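Local coordinates for transcriptional regulator, SorC family (Enterococcus faecalis, PDB 2O0M), which probably regulates transcription as a SorC-family DNA-binding protein, with a domain thought to bind a carbohydrate effector, at residues L139-N144 and T166-N171; G178-A183 and A251-S256; H241-A246 and K314-Y319. All blocks are in the same frame, centred on the assembly; numbering follows the deposited sequence.

Contact 1: L139-N144 and T166-N171; sequences LPNGEN and TEKRHN
Glu143 and His170, paired residues of neighbouring strands, project from the same face of the sheet and cross obliquely. A bend at chi2 (-66°) turns Glu143 CD toward the neighbouring strand, and OE2 accepts from His170 ND1 at 2.7 Å. This oxygen lies close to the imidazole plane and is met on its syn side, although ring and carboxylate planes stand 46° apart. A water lies within hydrogen-bonding distance of Glu143 OE1 and His170 O. On the other face Arg169 reaches back past the start of the first strand; CG is anti to the backbone N (chi1 -173°), the chain bends at chi3, and NH1 donates to Leu139 O at 2.9 Å, in the guanidinium plane. Arg169 NH2 donates to Leu164 O and Asn136 OD1. At the edge, Asn141 lays its amide against Lys168, with Asn141 CG 3.6 Å from Lys168 CB, while a water joins Asn141 OD1 to Thr166 OG1. That hydroxyl accepts from Arg169 N in an ST motif. Along the backbone, Gly142 N to Lys168 O, His170 N to Gly142 O and Asn144 N to His170 O form parallel-sheet hydrogen bonds, as expected where the strands of a beta-alpha-beta unit begin in a Rossmann-like domain.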
loop_
_atom_site.group_PDB
_atom_site.type_symbol
_atom_site.label_atom_id
_atom_site.label_comp_id
_atom_site.label_asym_id
_atom_site.label_seq_id
_atom_site.Cartn_x
_atom_site.Cartn_y
_atom_site.Cartn_z
ATOM N N LEU A 139 -13.248 -2.680 -10.061
ATOM C CA LEU A 139 -14.140 -3.169 -9.004
ATOM C C LEU A 139 -15.538 -3.511 -9.550
ATOM O O LEU A 139 -16.215 -2.653 -10.124
ATOM C CB LEU A 139 -14.250 -2.150 -7.870
ATOM C CG LEU A 139 -12.958 -1.861 -7.097
ATOM C CD1 LEU A 139 -13.268 -0.803 -6.065
ATOM C CD2 LEU A 139 -12.392 -3.115 -6.433
ATOM N N PRO A 140 -15.959 -4.773 -9.391
ATOM C CA PRO A 140 -17.300 -5.151 -9.839
ATOM C C PRO A 140 -18.426 -4.657 -8.951
ATOM O O PRO A 140 -18.203 -4.199 -7.829
ATOM C CB PRO A 140 -17.279 -6.684 -9.774
ATOM C CG PRO A 140 -15.893 -7.069 -9.556
ATOM C CD PRO A 140 -15.236 -5.935 -8.850
ATOM N N ASN A 141 -19.652 -4.790 -9.449
ATOM C CA ASN A 141 -20.824 -4.579 -8.615
ATOM C C ASN A 141 -20.851 -5.582 -7.486
ATOM O O ASN A 141 -20.204 -6.619 -7.559
ATOM C CB ASN A 141 -22.111 -4.711 -9.440
ATOM C CG ASN A 141 -22.367 -3.510 -10.307
ATOM O OD1 ASN A 141 -21.859 -2.419 -10.044
ATOM N ND2 ASN A 141 -23.177 -3.693 -11.340
ATOM N N GLY A 142 -21.626 -5.270 -6.455
ATOM C CA GLY A 142 -21.686 -6.084 -5.253
ATOM C C GLY A 142 -20.933 -5.423 -4.114
ATOM O O GLY A 142 -20.786 -4.198 -4.088
ATOM N N GLU A 143 -20.467 -6.238 -3.177
ATOM C CA GLU A 143 -19.789 -5.742 -1.982
ATOM C C GLU A 143 -18.289 -5.989 -2.106
ATOM O O GLU A 143 -17.838 -7.135 -2.089
ATOM C CB GLU A 143 -20.317 -6.432 -0.722
ATOM C CG GLU A 143 -21.834 -6.382 -0.561
ATOM C CD GLU A 143 -22.367 -4.994 -0.340
ATOM O OE1 GLU A 143 -21.788 -4.260 0.492
ATOM O OE2 GLU A 143 -23.387 -4.643 -0.985
ATOM N N ASN A 144 -17.527 -4.909 -2.242
ATOM C CA ASN A 144 -16.072 -4.997 -2.322
ATOM C C ASN A 144 -15.439 -4.559 -1.018
ATOM O O ASN A 144 -15.939 -3.644 -0.368
ATOM C CB ASN A 144 -15.564 -4.090 -3.438
ATOM C CG ASN A 144 -16.193 -4.408 -4.777
ATOM O OD1 ASN A 144 -16.825 -3.545 -5.419
ATOM N ND2 ASN A 144 -16.036 -5.643 -5.205
ATOM N N THR A 166 -21.984 3.255 -6.049
ATOM C CA THR A 166 -23.197 3.322 -6.869
ATOM C C THR A 166 -24.305 2.542 -6.184
ATOM O O THR A 166 -24.100 1.951 -5.122
ATOM C CB THR A 166 -22.983 2.725 -8.286
ATOM O OG1 THR A 166 -22.732 1.320 -8.187
ATOM C CG2 THR A 166 -21.830 3.397 -9.010
ATOM N N GLU A 167 -25.486 2.533 -6.803
ATOM C CA GLU A 167 -26.601 1.734 -6.302
ATOM C C GLU A 167 -26.201 0.276 -6.138
ATOM O O GLU A 167 -26.573 -0.369 -5.156
ATOM C CB GLU A 167 -27.788 1.793 -7.269
ATOM C CG GLU A 167 -28.449 3.144 -7.408
ATOM C CD GLU A 167 -29.319 3.222 -8.655
ATOM O OE1 GLU A 167 -30.401 2.588 -8.668
ATOM O OE2 GLU A 167 -28.917 3.907 -9.627
ATOM N N LYS A 168 -25.445 -0.229 -7.113
ATOM C CA LYS A 168 -25.091 -1.646 -7.192
ATOM C C LYS A 168 -23.684 -1.995 -6.704
ATOM O O LYS A 168 -23.409 -3.165 -6.458
ATOM C CB LYS A 168 -25.228 -2.130 -8.635
ATOM C CG LYS A 168 -26.653 -2.052 -9.174
ATOM C CD LYS A 168 -26.763 -2.743 -10.522
ATOM C CE LYS A 168 -28.190 -2.689 -11.048
ATOM N NZ LYS A 168 -29.155 -3.374 -10.128
ATOM N N ARG A 169 -22.802 -0.998 -6.585
ATOM C CA ARG A 169 -21.430 -1.239 -6.111
ATOM C C ARG A 169 -21.178 -0.545 -4.778
ATOM O O ARG A 169 -21.214 0.691 -4.696
ATOM C CB ARG A 169 -20.386 -0.769 -7.128
ATOM C CG ARG A 169 -18.951 -1.176 -6.708
ATOM C CD ARG A 169 -17.949 -0.915 -7.803
ATOM N NE ARG A 169 -17.871 0.507 -8.132
ATOM C CZ ARG A 169 -17.284 1.001 -9.214
ATOM N NH1 ARG A 169 -16.717 0.186 -10.096
ATOM N NH2 ARG A 169 -17.276 2.309 -9.443
ATOM N N HIS A 170 -20.919 -1.350 -3.752
ATOM C CA HIS A 170 -20.697 -0.834 -2.410
ATOM C C HIS A 170 -19.304 -1.200 -1.951
ATOM O O HIS A 170 -19.003 -2.377 -1.758
ATOM C CB HIS A 170 -21.739 -1.373 -1.444
ATOM C CG HIS A 170 -23.138 -1.168 -1.920
ATOM N ND1 HIS A 170 -24.104 -2.151 -1.852
ATOM C CD2 HIS A 170 -23.723 -0.106 -2.522
ATOM C CE1 HIS A 170 -25.231 -1.691 -2.367
ATOM N NE2 HIS A 170 -25.028 -0.452 -2.778
ATOM N N ASN A 171 -18.473 -0.180 -1.747
ATOM C CA ASN A 171 -17.076 -0.387 -1.362
ATOM C C ASN A 171 -16.819 -0.093 0.106
ATOM O O ASN A 171 -17.218 0.957 0.613
ATOM C CB ASN A 171 -16.174 0.504 -2.213
ATOM C CG ASN A 171 -16.385 0.304 -3.700
ATOM O OD1 ASN A 171 -16.539 1.277 -4.455
ATOM N ND2 ASN A 171 -16.390 -0.949 -4.134
HETATM O O HOH W 1 -22.282 0.011 -10.425
HETATM O O HOH W 2 -18.952 -3.450 0.905
#

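Contact 2: G178-A183 and A251-S256; sequences GGIGEA and ARRKMS. With PO4 (phosphate ion), chain B.
Glu182 binds two consecutive arginines, Arg252 and Arg253, in a salt-bridge network. Arg252 grips the carboxylate side-on: NE gives to the syn lone pair of OE1 at 2.9 Å, and NH2 reaches OE2 at 3.0 Å. The second bond is nearly straight and lies in the guanidinium plane, but it meets OE2 from above the carboxylate plane, and the two flat groups are turned 50° from each other. OE2 also lies 3.0 Å from Arg253 NE, though the position of that nitrogen is less sure. Here the carboxylate and guanidinium planes are almost perpendicular, at 88°. Arg253 NH1 has a second acidic partner in Glu271.

Nonpolar contact comes from Ile180, whose side chain runs beside that of Arg253 and points the same way. Its CG2, anti to the backbone N, sits over the centre of the Arg253 guanidinium, 3.4 Å from CZ. The backbones also come close, with Arg253 CA making a CH...O contact to Gly181 O. Gly181 has no side chain to collide with Arg253 O, and its phi is positive.

Water and phosphate complete the polar contacts. One water gives protons to both Gly181 O and Arg252 O; another donates to Glu182 OE2 and accepts from Arg253 NH2. Arg252 also donates to a phosphate, with NH1 2.8 Å from phosphate O4 and NH2 bound to O3. Thr153 and Lys312 hold the same ion, which probably came from the crystallisation liquor.

One carboxylate thus faces two guanidinium groups in a largely buried setting, an arrangement likely to favour its ionised form. Glu182 occupies NE and one N-H of NH2, which is consistent with its orienting Arg252 so that NH1 and NH2 face the anion.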
loop_
_atom_site.group_PDB
_atom_site.type_symbol
_atom_site.label_atom_id
_atom_site.label_comp_id
_atom_site.label_asym_id
_atom_site.label_seq_id
_atom_site.Cartn_x
_atom_site.Cartn_y
_atom_site.Cartn_z
ATOM N N GLY A 178 -2.472 -3.694 11.026
ATOM C CA GLY A 178 -2.386 -2.911 12.253
ATOM C C GLY A 178 -0.977 -2.957 12.817
ATOM O O GLY A 178 -0.152 -3.755 12.385
ATOM N N GLY A 179 -0.688 -2.088 13.778
ATOM C CA GLY A 179 0.596 -2.143 14.488
ATOM C C GLY A 179 1.784 -1.772 13.634
ATOM O O GLY A 179 2.870 -2.329 13.768
ATOM N N ILE A 180 1.576 -0.814 12.740
ATOM C CA ILE A 180 2.616 -0.437 11.788
ATOM C C ILE A 180 3.549 0.657 12.311
ATOM O O ILE A 180 4.695 0.750 11.873
ATOM C CB ILE A 180 1.985 -0.023 10.440
ATOM C CG1 ILE A 180 1.291 -1.227 9.787
ATOM C CG2 ILE A 180 3.025 0.590 9.494
ATOM C CD1 ILE A 180 2.221 -2.297 9.277
ATOM N N GLY A 181 3.062 1.493 13.223
ATOM C CA GLY A 181 3.899 2.511 13.857
ATOM C C GLY A 181 3.873 3.896 13.214
ATOM O O GLY A 181 4.693 4.753 13.554
ATOM N N GLU A 182 2.938 4.141 12.302
ATOM C CA GLU A 182 2.833 5.475 11.706
ATOM C C GLU A 182 2.111 6.463 12.621
ATOM O O GLU A 182 1.392 6.069 13.532
ATOM C CB GLU A 182 2.097 5.447 10.372
ATOM C CG GLU A 182 2.771 4.632 9.288
ATOM C CD GLU A 182 4.024 5.259 8.683
ATOM O OE1 GLU A 182 4.485 6.336 9.102
ATOM O OE2 GLU A 182 4.547 4.638 7.751
ATOM N N ALA A 183 2.305 7.744 12.336
ATOM C CA ALA A 183 1.528 8.815 12.970
ATOM C C ALA A 183 0.109 8.877 12.405
ATOM O O ALA A 183 -0.157 8.403 11.301
ATOM C CB ALA A 183 2.223 10.143 12.791
ATOM N N ALA A 251 12.850 4.490 10.421
ATOM C CA ALA A 251 13.010 5.676 11.253
ATOM C C ALA A 251 11.677 6.383 11.505
ATOM O O ALA A 251 11.365 6.760 12.642
ATOM C CB ALA A 251 13.985 6.635 10.605
ATOM N N ARG A 252 10.891 6.567 10.448
ATOM C CA ARG A 252 9.627 7.290 10.589
ATOM C C ARG A 252 8.676 6.581 11.553
ATOM O O ARG A 252 7.975 7.230 12.349
ATOM C CB ARG A 252 8.935 7.480 9.243
ATOM C CG ARG A 252 7.759 8.408 9.332
ATOM C CD ARG A 252 7.242 8.763 7.960
ATOM N NE ARG A 252 6.464 7.676 7.378
ATOM C CZ ARG A 252 6.172 7.574 6.084
ATOM N NH1 ARG A 252 6.612 8.485 5.201
ATOM N NH2 ARG A 252 5.439 6.563 5.663
ATOM N N ARG A 253 8.644 5.256 11.438
ATOM C CA ARG A 253 7.792 4.394 12.273
ATOM C C ARG A 253 8.359 4.125 13.663
ATOM O O ARG A 253 7.777 3.360 14.439
ATOM C CB ARG A 253 7.547 3.068 11.552
ATOM C CG ARG A 253 6.699 3.224 10.279
ATOM C CD ARG A 253 6.677 1.918 9.514
ATOM N NE ARG A 253 5.853 1.949 8.301
ATOM C CZ ARG A 253 5.705 0.892 7.506
ATOM N NH1 ARG A 253 6.322 -0.247 7.813
ATOM N NH2 ARG A 253 4.942 0.971 6.421
ATOM N N LYS A 254 9.493 4.746 13.975
ATOM C CA LYS A 254 10.112 4.642 15.299
ATOM C C LYS A 254 10.352 3.184 15.703
ATOM O O LYS A 254 10.032 2.754 16.829
ATOM C CB LYS A 254 9.281 5.400 16.343
ATOM C CG LYS A 254 9.056 6.855 15.966
ATOM C CD LYS A 254 8.388 7.656 17.070
ATOM C CE LYS A 254 8.110 9.081 16.616
ATOM N NZ LYS A 254 9.335 9.813 16.162
HETATM N N MSE A 255 10.936 2.431 14.776
HETATM C CA MSE A 255 11.313 1.055 15.048
HETATM C C MSE A 255 12.422 1.054 16.102
HETATM O O MSE A 255 13.104 2.059 16.304
HETATM C CB MSE A 255 11.742 0.343 13.762
HETATM C CG MSE A 255 10.606 0.212 12.763
HETATM SE SE MSE A 255 11.045 -0.905 11.235
HETATM C CE MSE A 255 10.886 -2.504 12.127
ATOM N N SER A 256 12.578 -0.067 16.793
ATOM C CA SER A 256 13.566 -0.174 17.863
ATOM C C SER A 256 14.989 -0.007 17.337
ATOM O O SER A 256 15.257 -0.256 16.169
ATOM C CB SER A 256 13.454 -1.533 18.564
ATOM O OG SER A 256 14.013 -2.548 17.758
HETATM P P PO4 B . 5.647 6.877 1.726
HETATM O O1 PO4 B . 6.916 6.447 1.084
HETATM O O2 PO4 B . 4.569 7.141 0.742
HETATM O O3 PO4 B . 5.256 5.883 2.774
HETATM O O4 PO4 B . 5.908 8.132 2.501
HETATM O O HOH W 3 5.445 7.344 13.540
HETATM O O HOH W 4 3.185 3.184 5.914
#

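Contact 3: H241-A246 and K314-Y319; sequences HSIGRA and KAIRAY. With PO4 (phosphate ion), chain C.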
loop_
_atom_site.group_PDB
_atom_site.type_symbol
_atom_site.label_atom_id
_atom_site.label_comp_id
_atom_site.label_asym_id
_atom_site.label_seq_id
_atom_site.Cartn_x
_atom_site.Cartn_y
_atom_site.Cartn_z
ATOM N N HIS A 241 -1.576 -0.084 -2.032
ATOM C CA HIS A 241 -0.451 0.225 -1.172
ATOM C C HIS A 241 0.598 1.033 -1.909
ATOM O O HIS A 241 0.604 1.067 -3.135
ATOM C CB HIS A 241 0.153 -1.079 -0.653
ATOM C CG HIS A 241 0.854 -1.889 -1.703
ATOM N ND1 HIS A 241 0.191 -2.633 -2.654
ATOM C CD2 HIS A 241 2.174 -2.081 -1.930
ATOM C CE1 HIS A 241 1.074 -3.235 -3.433
ATOM N NE2 HIS A 241 2.284 -2.937 -2.997
ATOM N N SER A 242 1.484 1.676 -1.152
ATOM C CA SER A 242 2.711 2.214 -1.721
ATOM C C SER A 242 3.864 1.264 -1.406
ATOM O O SER A 242 3.679 0.153 -0.878
ATOM C CB SER A 242 2.976 3.660 -1.255
ATOM O OG SER A 242 4.003 4.273 -2.016
ATOM N N ILE A 243 5.055 1.693 -1.792
ATOM C CA ILE A 243 6.297 0.989 -1.531
ATOM C C ILE A 243 7.192 1.991 -0.845
ATOM O O ILE A 243 7.418 3.092 -1.363
ATOM C CB ILE A 243 6.936 0.488 -2.840
ATOM C CG1 ILE A 243 5.989 -0.489 -3.556
ATOM C CG2 ILE A 243 8.278 -0.186 -2.578
ATOM C CD1 ILE A 243 6.310 -0.658 -5.027
ATOM N N GLY A 244 7.704 1.619 0.319
ATOM C CA GLY A 244 8.530 2.524 1.108
ATOM C C GLY A 244 10.008 2.303 0.884
ATOM O O GLY A 244 10.437 1.209 0.507
ATOM N N ARG A 245 10.779 3.363 1.104
ATOM C CA ARG A 245 12.227 3.283 1.171
ATOM C C ARG A 245 12.544 2.775 2.587
ATOM O O ARG A 245 12.160 3.399 3.586
ATOM C CB ARG A 245 12.835 4.660 0.854
ATOM C CG ARG A 245 12.524 5.109 -0.582
ATOM C CD ARG A 245 12.907 6.548 -0.912
ATOM N NE ARG A 245 14.349 6.733 -0.825
ATOM C CZ ARG A 245 14.986 7.328 0.182
ATOM N NH1 ARG A 245 14.314 7.827 1.211
ATOM N NH2 ARG A 245 16.304 7.422 0.168
ATOM N N ALA A 246 13.203 1.620 2.670
ATOM C CA ALA A 246 13.241 0.806 3.895
ATOM C C ALA A 246 13.729 1.536 5.148
ATOM O O ALA A 246 13.045 1.544 6.163
ATOM C CB ALA A 246 14.066 -0.439 3.672
ATOM N N LYS A 314 14.842 2.455 -6.647
ATOM C CA LYS A 314 15.470 1.275 -6.051
ATOM C C LYS A 314 14.474 0.455 -5.234
ATOM O O LYS A 314 14.427 -0.773 -5.344
ATOM C CB LYS A 314 16.655 1.681 -5.179
ATOM C CG LYS A 314 17.848 2.201 -5.962
ATOM C CD LYS A 314 18.895 2.776 -5.038
ATOM C CE LYS A 314 20.272 2.817 -5.681
ATOM N NZ LYS A 314 20.275 3.415 -7.042
ATOM N N ALA A 315 13.661 1.140 -4.435
ATOM C CA ALA A 315 12.667 0.455 -3.597
ATOM C C ALA A 315 11.630 -0.250 -4.469
ATOM O O ALA A 315 11.227 -1.383 -4.186
ATOM C CB ALA A 315 11.988 1.438 -2.673
ATOM N N ILE A 316 11.176 0.435 -5.513
ATOM C CA ILE A 316 10.208 -0.140 -6.455
ATOM C C ILE A 316 10.762 -1.424 -7.088
ATOM O O ILE A 316 10.101 -2.461 -7.097
ATOM C CB ILE A 316 9.807 0.875 -7.548
ATOM C CG1 ILE A 316 8.977 2.007 -6.930
ATOM C CG2 ILE A 316 9.009 0.199 -8.655
ATOM C CD1 ILE A 316 8.885 3.253 -7.821
ATOM N N ARG A 317 11.988 -1.359 -7.583
ATOM C CA ARG A 317 12.632 -2.542 -8.168
ATOM C C ARG A 317 12.695 -3.714 -7.180
ATOM O O ARG A 317 12.421 -4.854 -7.539
ATOM C CB ARG A 317 14.047 -2.203 -8.636
ATOM C CG ARG A 317 14.091 -1.382 -9.901
ATOM C CD ARG A 317 15.453 -0.759 -10.089
ATOM N NE ARG A 317 16.518 -1.760 -10.033
ATOM C CZ ARG A 317 17.727 -1.547 -9.515
ATOM N NH1 ARG A 317 18.060 -0.360 -9.012
ATOM N NH2 ARG A 317 18.623 -2.525 -9.501
ATOM N N ALA A 318 13.042 -3.427 -5.934
ATOM C CA ALA A 318 13.265 -4.484 -4.950
ATOM C C ALA A 318 11.958 -5.158 -4.549
ATOM O O ALA A 318 11.891 -6.386 -4.415
ATOM C CB ALA A 318 13.981 -3.936 -3.736
ATOM N N TYR A 319 10.915 -4.360 -4.345
ATOM C CA TYR A 319 9.622 -4.932 -3.972
ATOM C C TYR A 319 8.981 -5.624 -5.175
ATOM O O TYR A 319 8.432 -6.715 -5.049
ATOM C CB TYR A 319 8.635 -3.890 -3.413
ATOM C CG TYR A 319 7.263 -4.509 -3.326
ATOM C CD1 TYR A 319 6.949 -5.406 -2.303
ATOM C CD2 TYR A 319 6.319 -4.302 -4.324
ATOM C CE1 TYR A 319 5.708 -6.043 -2.249
ATOM C CE2 TYR A 319 5.081 -4.925 -4.280
ATOM C CZ TYR A 319 4.773 -5.792 -3.248
ATOM O OH TYR A 319 3.535 -6.415 -3.226
HETATM P P PO4 C . 16.437 -5.288 -10.716
HETATM O O1 PO4 C . 17.845 -5.354 -10.175
HETATM O O2 PO4 C . 16.358 -4.589 -12.047
HETATM O O3 PO4 C . 15.912 -6.692 -10.852
HETATM O O4 PO4 C . 15.575 -4.544 -9.737
#
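Ile243 packs against Ala315, Ile316 and Tyr319, seating helix 313-320 on strand 238-245 in the alpha/beta layering of this Rossmann-like domain. The tight part is apolar and buried. Ile243 CG2, anti to the backbone N, lies 3.6 Å from Ala315 O and also meets the methyl of Ala315. The side chain of Ile243 crosses that of Tyr319 at about a right angle, with Ile243 CD1 3.7 Å from Tyr319 CD2; the same methyl also lies near Ile316 CG1. Beside it Ala315 CB rests on Gly244 O at 3.5 Å.

At one end the rings of His241 and Tyr319 reach toward each other tip to tip. They form an offset edge-to-face pair, His241 supplying the edge, with planes at 75° and centroids 5.4 Å apart. Phe273 meets the His241 ring, while Phe277 makes an edge-to-face pair with Tyr319.

The looser side lies at Arg245, which is exposed and whose side chain comes nearest through its aliphatic CG, 4.3 Å from Ala315 CB. Arg317 points its CB away from the strand and instead binds a phosphate, probably from the crystallisation liquor: Arg317 NH2 donates to phosphate O1, and Arg317 NE lies 3.0 Å from phosphate O4.

From the N terminus, contact 1 closes first, bringing strands 142-148 and 169-175, which helix 152-159 connects, together in the sheet. The chain then passes through the loop 178-183, which opens contact 2, and strand 238-245, which opens contact 3. Contact 2 closes at the end of helix 246-252, directly after that strand, and contact 3 closes later at helix 313-320; these two loops therefore cross, while contact 1 precedes both in series. Contacts 1 and 3 share one sheet, in which strands 142-148 and 238-245 are neighbours, but their centres are 30 Å apart. Contacts 2 and 3 approach to about 5 Å between nearest atoms without touching.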